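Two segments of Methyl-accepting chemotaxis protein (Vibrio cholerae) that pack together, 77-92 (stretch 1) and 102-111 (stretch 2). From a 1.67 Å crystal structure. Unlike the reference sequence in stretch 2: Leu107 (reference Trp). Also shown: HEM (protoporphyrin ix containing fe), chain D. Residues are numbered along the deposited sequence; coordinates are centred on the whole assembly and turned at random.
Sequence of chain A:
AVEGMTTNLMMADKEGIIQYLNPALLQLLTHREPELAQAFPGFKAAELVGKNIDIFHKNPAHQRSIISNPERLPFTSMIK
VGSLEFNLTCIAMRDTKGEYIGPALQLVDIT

Stretch 1 77-92: SMIKVGSLEFNLTCIA
Stretch 2 102-111: GPALQLVDIT

Two neighbouring strands, 84-92 and 102-109, run antiparallel with 140° between their N-to-C directions and a closest axial approach of 4.4 Å. The register pairs Phe86 with Asp109, Asn87 with Val108, Leu88 with Leu107, Thr89 with Gln106, Cys90 with Leu105, Ile91 with Ala104 and Ala92 with Pro103. Most strand residues are extended, with phi between about -140 and -70° and psi between about 115 and 160°; Gly102, at 149/173, is the exception. Alternate pairs carry the hydrogen bonds. Asn87 N to Val108 O is 2.8 Å and Val108 N to Asn87 O 2.9 Å; Thr89 N to Gln106 O is 2.9 Å and Gln106 N to Thr89 O 2.8 Å; Ile91 N to Ala104 O and Ala104 N to Ile91 O are both 2.9 Å. A CA-H...O contact fits between these rungs, as from Leu105 CA to Thr89 O at 3.2 Å.

The first rule is a sorting of faces. Phe86, Leu88, Cys90, Pro103, Leu105 and Leu107 share one face and are buried; Ala92 and Asp109, at the ends of the same face, are partly exposed. There Phe86 (chi1 m, chi2 -86°) and Leu107 (m, t) cover much of the contact. They are diagonal neighbours, not a register pair: Phe86 CD1 lies 3.7 Å from Leu107 CB, and Leu107 CD1 sits over one face of the ring, 4.3 Å from its centroid and 10° off the normal, a CH-pi contact. The other methyl, Leu107 CD2, reaches Leu88 CB at 3.9 Å and Ile79 CD1 at 4.2 Å. Leu107 thus joins Phe86 to the aliphatic packing, although the reference sequence has Trp here. Further along, Leu105 (chi1 -90°) brings CD2 to 3.6 Å from Cys90 CB and 3.8 Å from Leu88 CD1. The heme lies against this face, with Leu88 CD1 3.5 Å from HEM C2A and Leu105 CD1 3.5 Å from HEM C1B.

The opposite face, with Asn87, Thr89, Ile91, Ala104, Gln106 and Val108, is more open. Ile91 (chi1 p, chi2 103°) brings CD1 to 3.7 Å from Ala104 CB. One water donates to Asn87 O and Gln106 O and accepts from Thr89 OG1, each at 2.8 Å.

The second rule concerns the end of the ladder, where Ile110, which covers the most surface, leaves the strand at -125/28 but keeps its backbone bond: Ile110 N to Glu85 O is 2.9 Å. Its side chain (p, t) sits sideways at CB, yet its end comes nearer: Ile110 CG1 is 3.7 Å from Glu85 CB, and CD1 is 4.0 Å from Met78 CG, on the strand 77-81 that a type II' turn from Val81 to Leu84 joins to 84-92.

Thr111 (chi1 m) closes the contact with its side chain. Glu85 N donates to Thr111 OG1 at 3.1 Å, while Thr111 OG1 donates to Asp109 OD2 at 2.6 Å and Thr111 N to Asp109 OD2 at 2.9 Å. Asp109 (chi1 t) thereby holds the hydroxyl that receives the Glu85 amide, so a side chain takes over where the regular pairing stops.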

# COMPACT_ATOMS: atom_id res chain seq x y z
N SER A 77 -9.49 2.69 -5.95
CA SER A 77 -9.36 1.82 -7.12
C SER A 77 -9.42 0.37 -6.67
O SER A 77 -9.23 0.05 -5.49
CB SER A 77 -8.04 2.10 -7.85
OG SER A 77 -8.04 1.52 -9.14
N MET A 78 -9.68 -0.51 -7.62
CA MET A 78 -9.54 -1.94 -7.44
C MET A 78 -8.23 -2.36 -8.09
O MET A 78 -7.93 -1.94 -9.21
CB MET A 78 -10.72 -2.70 -8.03
CG MET A 78 -10.58 -4.19 -7.96
SD MET A 78 -9.91 -4.75 -9.53
CE MET A 78 -8.74 -5.95 -8.97
N ILE A 79 -7.41 -3.13 -7.36
CA ILE A 79 -6.09 -3.49 -7.86
C ILE A 79 -5.89 -4.99 -7.78
O ILE A 79 -6.45 -5.68 -6.92
CB ILE A 79 -4.95 -2.76 -7.10
CG1 ILE A 79 -4.87 -3.22 -5.64
CG2 ILE A 79 -5.15 -1.23 -7.18
CD1 ILE A 79 -3.58 -2.78 -4.97
N LYS A 80 -5.11 -5.51 -8.73
CA LYS A 80 -4.65 -6.89 -8.73
C LYS A 80 -3.19 -6.92 -8.34
O LYS A 80 -2.37 -6.22 -8.94
CB LYS A 80 -4.83 -7.54 -10.11
CG LYS A 80 -6.26 -7.67 -10.55
CD LYS A 80 -6.41 -8.38 -11.89
CE LYS A 80 -7.88 -8.47 -12.29
NZ LYS A 80 -8.08 -9.05 -13.64
N VAL A 81 -2.87 -7.70 -7.32
CA VAL A 81 -1.51 -7.87 -6.83
C VAL A 81 -1.22 -9.35 -6.99
O VAL A 81 -1.59 -10.16 -6.13
CB VAL A 81 -1.35 -7.40 -5.38
CG1 VAL A 81 0.10 -7.42 -4.97
CG2 VAL A 81 -1.93 -6.01 -5.22
N GLY A 82 -0.57 -9.73 -8.08
CA GLY A 82 -0.50 -11.14 -8.42
C GLY A 82 -1.91 -11.68 -8.58
O GLY A 82 -2.74 -11.10 -9.29
N SER A 83 -2.20 -12.80 -7.91
CA SER A 83 -3.53 -13.38 -7.92
C SER A 83 -4.42 -12.82 -6.82
O SER A 83 -5.57 -13.27 -6.67
CB SER A 83 -3.45 -14.91 -7.79
OG SER A 83 -2.89 -15.29 -6.55
N LEU A 84 -3.94 -11.86 -6.04
CA LEU A 84 -4.76 -11.22 -5.03
C LEU A 84 -5.51 -10.05 -5.65
O LEU A 84 -5.13 -9.53 -6.70
CB LEU A 84 -3.90 -10.74 -3.86
CG LEU A 84 -2.88 -11.75 -3.34
CD1 LEU A 84 -2.07 -11.17 -2.20
CD2 LEU A 84 -3.58 -13.04 -2.93
N GLU A 85 -6.57 -9.63 -4.97
CA GLU A 85 -7.38 -8.49 -5.41
C GLU A 85 -7.74 -7.67 -4.19
O GLU A 85 -8.11 -8.22 -3.16
CB GLU A 85 -8.66 -8.96 -6.10
CG GLU A 85 -8.62 -8.97 -7.61
CD GLU A 85 -10.00 -9.21 -8.21
OE1 GLU A 85 -10.39 -10.39 -8.37
OE2 GLU A 85 -10.71 -8.22 -8.50
N PHE A 86 -7.66 -6.34 -4.32
CA PHE A 86 -7.95 -5.44 -3.21
C PHE A 86 -8.78 -4.26 -3.69
O PHE A 86 -8.62 -3.80 -4.83
CB PHE A 86 -6.69 -4.87 -2.56
CG PHE A 86 -5.80 -5.91 -1.96
CD1 PHE A 86 -6.02 -6.35 -0.67
CD2 PHE A 86 -4.75 -6.45 -2.68
CE1 PHE A 86 -5.20 -7.32 -0.10
CE2 PHE A 86 -3.93 -7.42 -2.12
CZ PHE A 86 -4.16 -7.86 -0.84
N ASN A 87 -9.64 -3.76 -2.81
CA ASN A 87 -10.19 -2.42 -2.99
C ASN A 87 -9.28 -1.45 -2.26
O ASN A 87 -9.10 -1.56 -1.04
CB ASN A 87 -11.63 -2.32 -2.48
CG ASN A 87 -12.30 -1.01 -2.89
OD1 ASN A 87 -11.71 -0.20 -3.62
ND2 ASN A 87 -13.53 -0.81 -2.42
N LEU A 88 -8.69 -0.52 -3.00
CA LEU A 88 -7.65 0.36 -2.49
C LEU A 88 -8.21 1.74 -2.18
O LEU A 88 -8.97 2.32 -2.96
CB LEU A 88 -6.51 0.49 -3.51
CG LEU A 88 -5.40 1.51 -3.24
CD1 LEU A 88 -4.09 0.96 -3.80
CD2 LEU A 88 -5.69 2.88 -3.85
N THR A 89 -7.78 2.29 -1.04
CA THR A 89 -8.05 3.68 -0.70
C THR A 89 -6.74 4.36 -0.34
O THR A 89 -6.00 3.84 0.49
CB THR A 89 -9.03 3.79 0.47
OG1 THR A 89 -10.20 3.03 0.18
CG2 THR A 89 -9.41 5.25 0.69
N CYS A 90 -6.47 5.51 -0.96
CA CYS A 90 -5.28 6.29 -0.67
C CYS A 90 -5.70 7.67 -0.17
O CYS A 90 -6.44 8.38 -0.87
CB CYS A 90 -4.41 6.42 -1.92
SG CYS A 90 -2.82 7.22 -1.64
N ILE A 91 -5.24 8.04 1.02
CA ILE A 91 -5.60 9.32 1.63
C ILE A 91 -4.32 10.07 1.97
O ILE A 91 -3.24 9.50 2.12
CB ILE A 91 -6.48 9.14 2.89
CG1 ILE A 91 -5.74 8.33 3.95
CG2 ILE A 91 -7.79 8.46 2.54
CD1 ILE A 91 -5.16 9.16 5.09
N ALA A 92 -4.46 11.39 2.11
CA ALA A 92 -3.33 12.24 2.44
C ALA A 92 -3.12 12.26 3.95
O ALA A 92 -4.05 12.53 4.71
CB ALA A 92 -3.56 13.67 1.92
N GLY A 102 2.61 12.49 3.24
CA GLY A 102 2.71 11.32 2.42
C GLY A 102 1.41 10.55 2.43
O GLY A 102 0.49 10.86 3.18
N PRO A 103 1.31 9.52 1.59
CA PRO A 103 0.06 8.78 1.46
C PRO A 103 -0.09 7.70 2.51
O PRO A 103 0.88 7.09 2.96
CB PRO A 103 0.18 8.15 0.06
CG PRO A 103 1.66 7.91 -0.07
CD PRO A 103 2.34 9.05 0.64
N ALA A 104 -1.34 7.48 2.91
CA ALA A 104 -1.74 6.30 3.68
C ALA A 104 -2.68 5.46 2.82
O ALA A 104 -3.59 6.00 2.18
CB ALA A 104 -2.42 6.69 4.99
N LEU A 105 -2.44 4.16 2.79
CA LEU A 105 -3.18 3.22 1.97
C LEU A 105 -3.97 2.29 2.87
O LEU A 105 -3.41 1.73 3.81
CB LEU A 105 -2.26 2.37 1.11
CG LEU A 105 -1.73 2.65 -0.29
CD1 LEU A 105 -1.39 1.30 -0.88
CD2 LEU A 105 -2.73 3.38 -1.17
N GLN A 106 -5.25 2.11 2.57
CA GLN A 106 -6.04 1.04 3.17
C GLN A 106 -6.43 0.06 2.07
O GLN A 106 -6.91 0.47 1.02
CB GLN A 106 -7.29 1.58 3.87
CG GLN A 106 -8.09 0.47 4.55
CD GLN A 106 -9.04 0.99 5.61
OE1 GLN A 106 -9.07 2.18 5.91
NE2 GLN A 106 -9.84 0.09 6.18
N LEU A 107 -6.23 -1.23 2.33
CA LEU A 107 -6.54 -2.27 1.36
C LEU A 107 -7.63 -3.16 1.93
O LEU A 107 -7.49 -3.67 3.05
CB LEU A 107 -5.31 -3.11 1.02
CG LEU A 107 -4.12 -2.42 0.36
CD1 LEU A 107 -3.00 -3.41 0.15
CD2 LEU A 107 -4.50 -1.78 -0.98
N VAL A 108 -8.70 -3.36 1.17
CA VAL A 108 -9.77 -4.28 1.54
C VAL A 108 -9.64 -5.51 0.65
O VAL A 108 -9.76 -5.41 -0.57
CB VAL A 108 -11.16 -3.64 1.42
CG1 VAL A 108 -12.25 -4.69 1.68
CG2 VAL A 108 -11.29 -2.46 2.37
N ASP A 109 -9.41 -6.66 1.27
CA ASP A 109 -9.12 -7.89 0.54
C ASP A 109 -10.39 -8.41 -0.12
O ASP A 109 -11.37 -8.69 0.56
CB ASP A 109 -8.55 -8.93 1.50
CG ASP A 109 -7.98 -10.15 0.79
OD1 ASP A 109 -7.44 -11.03 1.49
OD2 ASP A 109 -8.08 -10.24 -0.45
N ILE A 110 -10.37 -8.55 -1.45
CA ILE A 110 -11.50 -9.13 -2.16
C ILE A 110 -11.02 -10.30 -3.02
O ILE A 110 -11.63 -10.63 -4.04
CB ILE A 110 -12.24 -8.08 -3.01
CG1 ILE A 110 -11.26 -7.36 -3.95
CG2 ILE A 110 -12.94 -7.09 -2.11
CD1 ILE A 110 -11.93 -6.29 -4.81
N THR A 111 -9.93 -10.93 -2.60
CA THR A 111 -9.40 -12.10 -3.30
C THR A 111 -10.40 -13.25 -3.24
O THR A 111 -10.65 -13.92 -4.25
CB THR A 111 -8.07 -12.56 -2.70
OG1 THR A 111 -7.17 -11.45 -2.59
CG2 THR A 111 -7.44 -13.63 -3.59
CHA HEM D . -1.61 -0.09 -7.03
CHB HEM D . 0.22 3.33 -4.12
CHC HEM D . 2.50 -0.24 -1.68
CHD HEM D . 2.09 -2.95 -5.68
C1A HEM D . -1.41 1.09 -6.35
C2A HEM D . -2.23 2.23 -6.48
C3A HEM D . -1.73 3.20 -5.66
C4A HEM D . -0.59 2.67 -5.03
CMA HEM D . -2.29 4.59 -5.48
CAA HEM D . -3.46 2.36 -7.35
CBA HEM D . -3.02 2.56 -8.80
CGA HEM D . -4.24 2.51 -9.70
O1A HEM D . -5.22 1.82 -9.38
O2A HEM D . -4.26 3.18 -10.76
C1B HEM D . 0.94 2.61 -3.16
C2B HEM D . 1.43 3.21 -1.97
C3B HEM D . 2.07 2.23 -1.26
C4B HEM D . 1.96 0.99 -2.07
CMB HEM D . 1.28 4.65 -1.56
CAB HEM D . 2.75 2.37 0.04
CBB HEM D . 2.17 3.07 1.01
C1C HEM D . 2.62 -1.31 -2.56
C2C HEM D . 3.27 -2.52 -2.31
C3C HEM D . 3.15 -3.30 -3.46
C4C HEM D . 2.42 -2.54 -4.41
CMC HEM D . 3.97 -2.92 -1.04
CAC HEM D . 3.69 -4.66 -3.65
CBC HEM D . 3.62 -5.55 -2.66
C1D HEM D . 0.97 -2.40 -6.33
C2D HEM D . 0.32 -3.08 -7.45
C3D HEM D . -0.71 -2.29 -7.83
C4D HEM D . -0.68 -1.13 -6.93
CMD HEM D . 0.71 -4.40 -8.07
CAD HEM D . -1.68 -2.54 -8.94
CBD HEM D . -0.93 -2.65 -10.27
CGD HEM D . -0.14 -1.39 -10.50
O1D HEM D . 1.11 -1.43 -10.52
O2D HEM D . -0.73 -0.30 -10.68
NA HEM D . -0.41 1.38 -5.47
NB HEM D . 1.27 1.31 -3.18
NC HEM D . 2.11 -1.34 -3.83
ND HEM D . 0.34 -1.25 -6.07
FE HEM D . 0.77 -0.02 -4.73
O HOH W 1 -12.33 -10.52 -6.74
O HOH W 2 -9.72 0.37 0.89
O HOH W 3 -0.97 -0.95 -3.10